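Local coordinates for putative esterase (Uncultured bacterium, PDB 7C4D), which probably hydrolyses carboxylic ester bonds, as a carboxylesterase of the alpha/beta hydrolase superfamily, at residues 25-30 with 80-85; 104-109 with 211-216; 218-223 with 261-266. All coordinates share one frame; numbering follows the deposited sequence.

Contact 1: residues 25-30 with 80-85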
loop_
_atom_site.group_PDB
_atom_site.type_symbol
_atom_site.label_atom_id
_atom_site.label_comp_id
_atom_site.label_asym_id
_atom_site.label_seq_id
_atom_site.Cartn_x
_atom_site.Cartn_y
_atom_site.Cartn_z
ATOM N N PRO A 25 3.613 1.984 -18.625
ATOM C CA PRO A 25 2.633 2.052 -17.544
ATOM C C PRO A 25 3.380 1.941 -16.235
ATOM O O PRO A 25 4.438 1.318 -16.149
ATOM C CB PRO A 25 1.770 0.807 -17.723
ATOM C CG PRO A 25 2.027 0.446 -19.173
ATOM C CD PRO A 25 3.478 0.767 -19.431
ATOM N N LEU A 26 2.810 2.601 -15.229
ATOM C CA LEU A 26 3.329 2.576 -13.883
ATOM C C LEU A 26 2.108 2.451 -12.974
ATOM O O LEU A 26 1.263 3.343 -12.945
ATOM C CB LEU A 26 4.122 3.867 -13.653
ATOM C CG LEU A 26 4.647 4.119 -12.231
ATOM C CD1 LEU A 26 5.479 2.957 -11.744
ATOM C CD2 LEU A 26 5.484 5.407 -12.191
ATOM N N ILE A 27 2.040 1.334 -12.244
ATOM C CA ILE A 27 0.944 1.063 -11.334
ATOM C C ILE A 27 1.408 1.354 -9.915
ATOM O O ILE A 27 2.457 0.832 -9.509
ATOM C CB ILE A 27 0.440 -0.402 -11.500
ATOM C CG1 ILE A 27 -0.134 -0.650 -12.897
ATOM C CG2 ILE A 27 -0.570 -0.751 -10.411
ATOM C CD1 ILE A 27 -0.525 -2.096 -13.214
ATOM N N ILE A 28 0.616 2.153 -9.171
ATOM C CA ILE A 28 0.950 2.444 -7.781
ATOM C C ILE A 28 -0.111 1.792 -6.872
ATOM O O ILE A 28 -1.303 1.948 -7.117
ATOM C CB ILE A 28 1.106 3.962 -7.560
ATOM C CG1 ILE A 28 2.032 4.590 -8.604
ATOM C CG2 ILE A 28 1.544 4.345 -6.151
ATOM C CD1 ILE A 28 2.351 6.096 -8.339
ATOM N N LEU A 29 0.337 1.053 -5.848
ATOM C CA LEU A 29 -0.518 0.367 -4.875
ATOM C C LEU A 29 -0.248 0.900 -3.468
ATOM O O LEU A 29 0.853 0.758 -2.917
ATOM C CB LEU A 29 -0.255 -1.146 -4.895
ATOM C CG LEU A 29 -0.428 -1.874 -6.217
ATOM C CD1 LEU A 29 -0.240 -3.368 -5.998
ATOM C CD2 LEU A 29 -1.800 -1.604 -6.774
ATOM N N HIS A 30 -1.272 1.510 -2.877
ATOM C CA HIS A 30 -1.220 2.021 -1.520
ATOM C C HIS A 30 -1.142 0.868 -0.482
ATOM O O HIS A 30 -1.318 -0.328 -0.782
ATOM C CB HIS A 30 -2.460 2.895 -1.316
ATOM C CG HIS A 30 -3.712 2.091 -1.368
ATOM N ND1 HIS A 30 -4.171 1.367 -0.282
ATOM C CD2 HIS A 30 -4.557 1.817 -2.380
ATOM C CE1 HIS A 30 -5.255 0.711 -0.610
ATOM N NE2 HIS A 30 -5.525 0.973 -1.896
ATOM N N GLU A 80 -5.921 -9.178 -12.883
ATOM C CA GLU A 80 -7.144 -8.897 -13.629
ATOM C C GLU A 80 -7.190 -7.445 -14.126
ATOM O O GLU A 80 -7.587 -7.200 -15.264
ATOM C CB GLU A 80 -8.393 -9.162 -12.772
ATOM C CG GLU A 80 -8.598 -10.620 -12.387
ATOM C CD GLU A 80 -8.526 -11.628 -13.524
ATOM O OE1 GLU A 80 -8.017 -12.755 -13.279
ATOM O OE2 GLU A 80 -8.981 -11.292 -14.648
ATOM N N PHE A 81 -6.816 -6.487 -13.267
ATOM C CA PHE A 81 -6.710 -5.087 -13.665
ATOM C C PHE A 81 -5.787 -4.899 -14.871
ATOM O O PHE A 81 -6.124 -4.190 -15.830
ATOM C CB PHE A 81 -6.362 -4.176 -12.483
ATOM C CG PHE A 81 -6.085 -2.764 -12.915
ATOM C CD1 PHE A 81 -7.114 -1.858 -13.091
ATOM C CD2 PHE A 81 -4.801 -2.378 -13.253
ATOM C CE1 PHE A 81 -6.849 -0.570 -13.533
ATOM C CE2 PHE A 81 -4.538 -1.088 -13.687
ATOM C CZ PHE A 81 -5.561 -0.177 -13.819
ATOM N N ILE A 82 -4.620 -5.551 -14.825
ATOM C CA ILE A 82 -3.635 -5.447 -15.885
ATOM C C ILE A 82 -4.192 -6.045 -17.186
ATOM O O ILE A 82 -3.989 -5.481 -18.269
ATOM C CB ILE A 82 -2.301 -6.049 -15.373
ATOM C CG1 ILE A 82 -1.642 -5.059 -14.387
ATOM C CG2 ILE A 82 -1.377 -6.389 -16.519
ATOM C CD1 ILE A 82 -0.628 -5.641 -13.436
ATOM N N LYS A 83 -4.977 -7.137 -17.064
ATOM C CA LYS A 83 -5.643 -7.761 -18.204
ATOM C C LYS A 83 -6.652 -6.796 -18.814
ATOM O O LYS A 83 -6.591 -6.515 -20.006
ATOM C CB LYS A 83 -6.420 -9.032 -17.831
ATOM C CG LYS A 83 -5.584 -10.253 -17.489
ATOM C CD LYS A 83 -6.405 -11.342 -16.827
ATOM C CE LYS A 83 -5.648 -12.647 -16.683
ATOM N NZ LYS A 83 -6.489 -13.676 -16.031
ATOM N N SER A 84 -7.576 -6.287 -17.981
ATOM C CA SER A 84 -8.684 -5.471 -18.467
ATOM C C SER A 84 -8.245 -4.123 -19.059
ATOM O O SER A 84 -9.066 -3.446 -19.653
ATOM C CB SER A 84 -9.753 -5.287 -17.436
ATOM O OG SER A 84 -9.355 -4.372 -16.428
ATOM N N GLN A 85 -6.966 -3.741 -18.918
ATOM C CA GLN A 85 -6.444 -2.483 -19.432
ATOM C C GLN A 85 -5.480 -2.773 -20.582
ATOM O O GLN A 85 -4.902 -1.849 -21.135
ATOM C CB GLN A 85 -5.670 -1.727 -18.338
ATOM C CG GLN A 85 -6.533 -1.138 -17.238
ATOM C CD GLN A 85 -7.487 -0.122 -17.806
ATOM O OE1 GLN A 85 -8.679 -0.162 -17.527
ATOM N NE2 GLN A 85 -6.970 0.786 -18.624
#

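Contact 2: residues 104-109 with 211-216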
loop_
_atom_site.group_PDB
_atom_site.type_symbol
_atom_site.label_atom_id
_atom_site.label_comp_id
_atom_site.label_asym_id
_atom_site.label_seq_id
_atom_site.Cartn_x
_atom_site.Cartn_y
_atom_site.Cartn_z
ATOM N N TRP A 104 4.180 -10.441 -4.384
ATOM C CA TRP A 104 3.404 -11.645 -4.707
ATOM C C TRP A 104 3.146 -11.717 -6.205
ATOM O O TRP A 104 3.495 -12.712 -6.834
ATOM C CB TRP A 104 2.070 -11.689 -3.944
ATOM C CG TRP A 104 2.124 -12.482 -2.679
ATOM C CD1 TRP A 104 2.676 -12.102 -1.492
ATOM C CD2 TRP A 104 1.613 -13.814 -2.481
ATOM N NE1 TRP A 104 2.539 -13.097 -0.561
ATOM C CE2 TRP A 104 1.888 -14.160 -1.138
ATOM C CE3 TRP A 104 0.935 -14.731 -3.293
ATOM C CZ2 TRP A 104 1.518 -15.396 -0.601
ATOM C CZ3 TRP A 104 0.573 -15.951 -2.760
ATOM C CH2 TRP A 104 0.863 -16.279 -1.433
ATOM N N PHE A 105 2.554 -10.637 -6.755
ATOM C CA PHE A 105 2.241 -10.564 -8.174
ATOM C C PHE A 105 3.469 -10.758 -9.070
ATOM O O PHE A 105 3.363 -11.412 -10.106
ATOM C CB PHE A 105 1.412 -9.325 -8.539
ATOM C CG PHE A 105 1.261 -9.147 -10.032
ATOM C CD1 PHE A 105 0.204 -9.739 -10.721
ATOM C CD2 PHE A 105 2.192 -8.405 -10.761
ATOM C CE1 PHE A 105 0.119 -9.630 -12.107
ATOM C CE2 PHE A 105 2.086 -8.271 -12.141
ATOM C CZ PHE A 105 1.050 -8.883 -12.807
ATOM N N THR A 106 4.608 -10.164 -8.679
ATOM C CA THR A 106 5.824 -10.138 -9.485
ATOM C C THR A 106 6.464 -11.533 -9.549
ATOM O O THR A 106 6.935 -11.949 -10.604
ATOM C CB THR A 106 6.820 -9.103 -8.910
ATOM O OG1 THR A 106 6.243 -7.802 -9.071
ATOM C CG2 THR A 106 8.199 -9.146 -9.542
ATOM N N ALA A 107 6.541 -12.217 -8.399
ATOM C CA ALA A 107 7.020 -13.591 -8.320
ATOM C C ALA A 107 6.115 -14.553 -9.130
ATOM O O ALA A 107 6.610 -15.354 -9.906
ATOM C CB ALA A 107 7.103 -13.982 -6.865
ATOM N N ALA A 108 4.790 -14.444 -8.997
ATOM C CA ALA A 108 3.816 -15.206 -9.781
ATOM C C ALA A 108 3.830 -14.869 -11.266
ATOM O O ALA A 108 3.427 -15.724 -12.057
ATOM C CB ALA A 108 2.405 -15.047 -9.255
ATOM N N HIS A 109 4.181 -13.620 -11.641
ATOM C CA HIS A 109 4.091 -13.214 -13.040
ATOM C C HIS A 109 5.249 -12.303 -13.463
ATOM O O HIS A 109 5.010 -11.214 -13.986
ATOM C CB HIS A 109 2.754 -12.538 -13.364
ATOM C CG HIS A 109 1.545 -13.348 -13.065
ATOM N ND1 HIS A 109 0.794 -13.156 -11.921
ATOM C CD2 HIS A 109 0.951 -14.351 -13.749
ATOM C CE1 HIS A 109 -0.210 -14.002 -11.906
ATOM N NE2 HIS A 109 -0.137 -14.737 -13.025
ATOM N N ILE A 211 11.780 -18.962 -6.566
ATOM C CA ILE A 211 12.943 -18.128 -6.306
ATOM C C ILE A 211 14.046 -18.644 -7.222
ATOM O O ILE A 211 14.043 -19.835 -7.501
ATOM C CB ILE A 211 13.338 -18.313 -4.829
ATOM C CG1 ILE A 211 12.682 -17.274 -3.925
ATOM C CG2 ILE A 211 14.847 -18.373 -4.617
ATOM C CD1 ILE A 211 12.755 -17.671 -2.459
ATOM N N PRO A 212 14.964 -17.809 -7.778
ATOM C CA PRO A 212 14.906 -16.344 -7.662
ATOM C C PRO A 212 13.931 -15.705 -8.653
ATOM O O PRO A 212 13.590 -16.310 -9.683
ATOM C CB PRO A 212 16.334 -15.914 -8.048
ATOM C CG PRO A 212 16.778 -16.975 -9.061
ATOM C CD PRO A 212 16.116 -18.253 -8.590
ATOM N N VAL A 213 13.486 -14.477 -8.330
ATOM C CA VAL A 213 12.697 -13.695 -9.272
ATOM C C VAL A 213 13.661 -12.816 -10.072
ATOM O O VAL A 213 14.405 -12.020 -9.485
ATOM C CB VAL A 213 11.626 -12.841 -8.568
ATOM C CG1 VAL A 213 10.737 -12.129 -9.581
ATOM C CG2 VAL A 213 10.770 -13.641 -7.608
ATOM N N HIS A 214 13.609 -12.951 -11.403
ATOM C CA HIS A 214 14.469 -12.222 -12.333
ATOM C C HIS A 214 13.820 -10.902 -12.766
ATOM O O HIS A 214 13.545 -10.682 -13.951
ATOM C CB HIS A 214 14.797 -13.082 -13.566
ATOM C CG HIS A 214 15.470 -14.382 -13.273
ATOM N ND1 HIS A 214 16.798 -14.465 -12.886
ATOM C CD2 HIS A 214 15.012 -15.651 -13.317
ATOM C CE1 HIS A 214 17.121 -15.728 -12.686
ATOM N NE2 HIS A 214 16.043 -16.476 -12.953
ATOM N N VAL A 215 13.558 -10.023 -11.789
ATOM C CA VAL A 215 12.984 -8.709 -12.060
ATOM C C VAL A 215 13.819 -7.732 -11.253
ATOM O O VAL A 215 14.049 -8.001 -10.077
ATOM C CB VAL A 215 11.494 -8.596 -11.650
ATOM C CG1 VAL A 215 10.934 -7.181 -11.831
ATOM C CG2 VAL A 215 10.623 -9.602 -12.389
ATOM N N PRO A 216 14.314 -6.610 -11.843
ATOM C CA PRO A 216 14.991 -5.566 -11.062
ATOM C C PRO A 216 14.076 -4.972 -9.985
ATOM O O PRO A 216 12.972 -4.567 -10.280
ATOM C CB PRO A 216 15.363 -4.482 -12.096
ATOM C CG PRO A 216 15.310 -5.185 -13.434
ATOM C CD PRO A 216 14.297 -6.311 -13.283
#

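Contact 3: residues 218-223 with 261-266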
loop_
_atom_site.group_PDB
_atom_site.type_symbol
_atom_site.label_atom_id
_atom_site.label_comp_id
_atom_site.label_asym_id
_atom_site.label_seq_id
_atom_site.Cartn_x
_atom_site.Cartn_y
_atom_site.Cartn_z
ATOM N N LEU A 218 13.684 -2.378 -6.349
ATOM C CA LEU A 218 14.203 -1.335 -5.461
ATOM C C LEU A 218 13.412 -1.356 -4.150
ATOM O O LEU A 218 12.187 -1.277 -4.177
ATOM C CB LEU A 218 14.106 0.033 -6.163
ATOM C CG LEU A 218 14.390 1.270 -5.288
ATOM C CD1 LEU A 218 15.809 1.236 -4.739
ATOM C CD2 LEU A 218 14.167 2.574 -6.077
ATOM N N PHE A 219 14.110 -1.541 -3.014
ATOM C CA PHE A 219 13.510 -1.418 -1.693
ATOM C C PHE A 219 13.893 -0.047 -1.140
ATOM O O PHE A 219 15.077 0.273 -0.969
ATOM C CB PHE A 219 13.933 -2.594 -0.798
ATOM C CG PHE A 219 13.311 -3.912 -1.194
ATOM C CD1 PHE A 219 13.695 -4.573 -2.359
ATOM C CD2 PHE A 219 12.269 -4.462 -0.445
ATOM C CE1 PHE A 219 13.104 -5.781 -2.741
ATOM C CE2 PHE A 219 11.645 -5.646 -0.847
ATOM C CZ PHE A 219 12.067 -6.307 -1.988
ATOM N N LEU A 220 12.874 0.779 -0.891
ATOM C CA LEU A 220 13.077 2.073 -0.267
ATOM C C LEU A 220 12.663 1.986 1.201
ATOM O O LEU A 220 11.504 1.767 1.514
ATOM C CB LEU A 220 12.267 3.133 -1.010
ATOM C CG LEU A 220 12.798 3.590 -2.374
ATOM C CD1 LEU A 220 11.700 4.386 -3.053
ATOM C CD2 LEU A 220 14.019 4.483 -2.201
ATOM N N LYS A 221 13.634 2.183 2.088
ATOM C CA LYS A 221 13.489 2.118 3.528
ATOM C C LYS A 221 13.391 3.532 4.098
ATOM O O LYS A 221 14.150 4.407 3.710
ATOM C CB LYS A 221 14.776 1.520 4.096
ATOM C CG LYS A 221 14.682 1.167 5.568
ATOM C CD LYS A 221 16.003 1.043 6.278
ATOM C CE LYS A 221 15.855 1.303 7.762
ATOM N NZ LYS A 221 17.190 1.460 8.374
ATOM N N GLY A 222 12.434 3.772 4.995
ATOM C CA GLY A 222 12.458 5.001 5.782
ATOM C C GLY A 222 13.497 4.896 6.900
ATOM O O GLY A 222 13.576 3.874 7.591
ATOM N N GLU A 223 14.335 5.924 7.048
ATOM C CA GLU A 223 15.397 5.931 8.064
ATOM C C GLU A 223 14.823 5.689 9.464
ATOM O O GLU A 223 15.384 4.906 10.219
ATOM C CB GLU A 223 16.153 7.268 8.049
ATOM C CG GLU A 223 17.397 7.309 8.935
ATOM C CD GLU A 223 17.857 8.684 9.405
ATOM O OE1 GLU A 223 17.574 9.693 8.723
ATOM O OE2 GLU A 223 18.496 8.750 10.472
ATOM N N LYS A 261 9.851 14.629 -2.376
ATOM C CA LYS A 261 10.841 15.079 -3.336
ATOM C C LYS A 261 11.905 13.998 -3.454
ATOM O O LYS A 261 12.291 13.637 -4.555
ATOM C CB LYS A 261 11.473 16.409 -2.897
ATOM C CG LYS A 261 12.480 17.009 -3.872
ATOM C CD LYS A 261 13.249 18.214 -3.321
ATOM C CE LYS A 261 14.418 18.675 -4.176
ATOM N NZ LYS A 261 13.991 19.384 -5.410
ATOM N N ILE A 262 12.393 13.502 -2.315
ATOM C CA ILE A 262 13.383 12.438 -2.363
ATOM C C ILE A 262 12.738 11.131 -2.879
ATOM O O ILE A 262 13.416 10.305 -3.489
ATOM C CB ILE A 262 14.104 12.285 -1.017
ATOM C CG1 ILE A 262 14.768 13.596 -0.548
ATOM C CG2 ILE A 262 15.081 11.117 -1.049
ATOM C CD1 ILE A 262 15.659 13.429 0.681
ATOM N N PHE A 263 11.418 10.951 -2.703
ATOM C CA PHE A 263 10.783 9.732 -3.164
ATOM C C PHE A 263 10.859 9.689 -4.689
ATOM O O PHE A 263 11.229 8.688 -5.282
ATOM C CB PHE A 263 9.355 9.601 -2.628
ATOM C CG PHE A 263 8.757 8.240 -2.894
ATOM C CD1 PHE A 263 8.141 7.950 -4.101
ATOM C CD2 PHE A 263 8.828 7.236 -1.942
ATOM C CE1 PHE A 263 7.627 6.682 -4.367
ATOM C CE2 PHE A 263 8.284 5.980 -2.196
ATOM C CZ PHE A 263 7.720 5.689 -3.416
ATOM N N ILE A 264 10.553 10.819 -5.308
ATOM C CA ILE A 264 10.501 10.944 -6.752
ATOM C C ILE A 264 11.898 10.787 -7.350
ATOM O O ILE A 264 12.080 10.173 -8.400
ATOM C CB ILE A 264 9.802 12.282 -7.075
ATOM C CG1 ILE A 264 8.301 12.142 -6.815
ATOM C CG2 ILE A 264 10.055 12.754 -8.504
ATOM C CD1 ILE A 264 7.610 13.421 -6.449
ATOM N N GLN A 265 12.888 11.337 -6.650
ATOM C CA GLN A 265 14.270 11.290 -7.074
ATOM C C GLN A 265 14.711 9.840 -7.216
ATOM O O GLN A 265 15.178 9.461 -8.283
ATOM C CB GLN A 265 15.083 12.160 -6.114
ATOM C CG GLN A 265 16.518 11.760 -5.815
ATOM C CD GLN A 265 17.037 12.647 -4.699
ATOM O OE1 GLN A 265 16.731 13.838 -4.635
ATOM N NE2 GLN A 265 17.799 12.071 -3.782
ATOM N N LYS A 266 14.576 9.052 -6.140
ATOM C CA LYS A 266 15.023 7.664 -6.119
ATOM C C LYS A 266 14.266 6.780 -7.119
ATOM O O LYS A 266 14.880 5.906 -7.715
ATOM C CB LYS A 266 14.895 7.110 -4.710
ATOM C CG LYS A 266 15.746 7.844 -3.693
ATOM C CD LYS A 266 17.169 8.054 -4.125
ATOM C CE LYS A 266 18.037 8.536 -2.981
ATOM N NZ LYS A 266 19.398 8.867 -3.465
#

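Contact 1: residues 25-30 with 80-85
The helical turn that brings Phe81 and Ile82 up to Ile27 is tied by a backbone hydrogen bond from Ser84 N to Glu80 O, 2.9 Å long. The contact itself is apolar, and on the strand side a single methyl carries it. With chi2 of Ile27 extended at 174°, CD1 lies at the far end of its longer branch and is pushed out toward the helix. There Ile27 CD1 meets Ile82 CG1 at 3.4 Å, tighter than usual for two carbons. The same methyl also touches the tip of that side chain, Ile82 CD1, at 3.6 Å. The two isoleucines cross obliquely. Phe81 adds a looser touch: Ile27 CD1 sits at the edge of the ring, near its plane, 4.2 Å from CE2. One face of this ring is covered toward its rim by Gln85 CG, 3.6 Å above the plane. Phe16 packs edge-to-face with the same ring. On the outer side of the helix lies a salt bridge between Lys83 NZ and Glu80 OE1, 3.3 Å. The lysine comes in on the syn side of the carboxylate but 33° out of its plane. Glu76 brings a like charge close to Glu80 OE1; the nearby lysine probably offsets this repulsion.

Strand 25-29 belongs to the central sheet of the alpha/beta hydrolase fold, and helix 71-84 packs on one face of it. The backbone of Ile27 is bonded to Asn91 and Ile93 of the adjoining strand. Its side chain leaves the sheet toward the helix and also touches Val90 of that strand. The chemistry is split by depth: buried carbon joins helix to sheet, while charge pairs along the outer surface of the helix.

Contact 2: residues 104-109 with 211-216
The helix that follows the probable nucleophile elbow of this alpha/beta hydrolase fold, 97-108, sets Thr106 and Ala107 of its last turn against Val213 and Val215. The valines come from the loop that leads into strand 217-222. His214 between them is the centre of an inverse gamma turn, with a weak bond from Val215 N to Val213 O, 3.2 Å. Both valines point toward the helix. Thr106 CG2 carries most of the touch. This methyl is anti to the backbone N, and it meets Val215 CG2 at 3.8 Å and Val213 CG1 at 3.9 Å. The Thr106 and Val213 side chains cross at about a right angle. The hydroxyl of Thr106 takes another course: OG1 bonds to Ala102 O, one turn back in the helix. One residue on, Ala107 CB rests on Val213 CG2 at 3.8 Å. Each branch of Val213 thus has its own partner in the helix. An alanine at Val213 would lose both branches, and would probably leave Ala107 CB without its mate and Thr106 CG2 leaning on Val215 alone across the contact.

Val213 is also bonded through its backbone to Ile239 and packs on that side chain, in helix 232-239. Thr106 and Val215 both touch Val113 of strand 113-119, while the neighbouring Phe105 turns to helix 71-84.

Contact 3: residues 218-223 with 261-266
Leu220 fills the tight part of this contact, with one methyl for each of two helix residues. Its CD2 touches Lys266 CB at 3.7 Å and reaches CG of the same lysine at 4.1 Å. Its CD1 meets the Phe263 ring at CE2, 3.9 Å away. CG of Phe263 lies anti to the backbone N (chi1 -170°), a setting that carries the ring from the helix toward the strand. Two residues earlier on the strand, Leu218 CD2 lies 3.8 Å from Lys266 O, a plain contact of a methyl with a backbone carbonyl.

The elements joined are strand 217-222 and the C-terminal helix 260-270. In this alpha/beta hydrolase fold the helix covers one face of the central, mostly parallel sheet near its edge. The segments 218-222 and 261-266 run nearly antiparallel, at 161°, with axes 10.9 Å apart at the closest. Both leucines also touch Ile117 and Val246, on the two flanking strands. Phe263 continues inward: its ring packs edge-to-face with Trp39 and touches Ala119. At the end of the strand Gly222 N bonds to Asp120 OD1. Asp120 is the probable acid of a Ser-His-Asp triad with Ser96 and His253.

The other side is looser. Lys266 is partly exposed, and only the start of its side chain serves the contact. Its CB is directed toward the strand, but the chain bends at chi2 (-48°) and takes the amine away. The aliphatic base thus covers Leu220 while the charge stays clear of the leucines. Past the strand's end, exposed Glu223 is held through OE1 by a hydrogen bond from Gly250 N.

In the fold
All three contacts are mostly buried and rest on apolar packing, with no hydrogen bonds or salt bridges between their segments. Contacts 1 and 3 each set a helix on the central sheet, contact 1 on strand 25-29 and contact 3 on strand 217-222. Contact 2 instead joins a helix to a loop, and it lies farthest from the centre of the chain. Contacts 1 and 2 touch directly, through Ile82 CD1 and Phe105 CZ at 3.7 Å. Contact 3 adjoins contact 2 in sequence only. The chemistry shifts with place: isoleucine and phenylalanine in contact 1, the methyls of threonine, alanine and valine in contact 2, and a half-buried lysine beside leucine in contact 3.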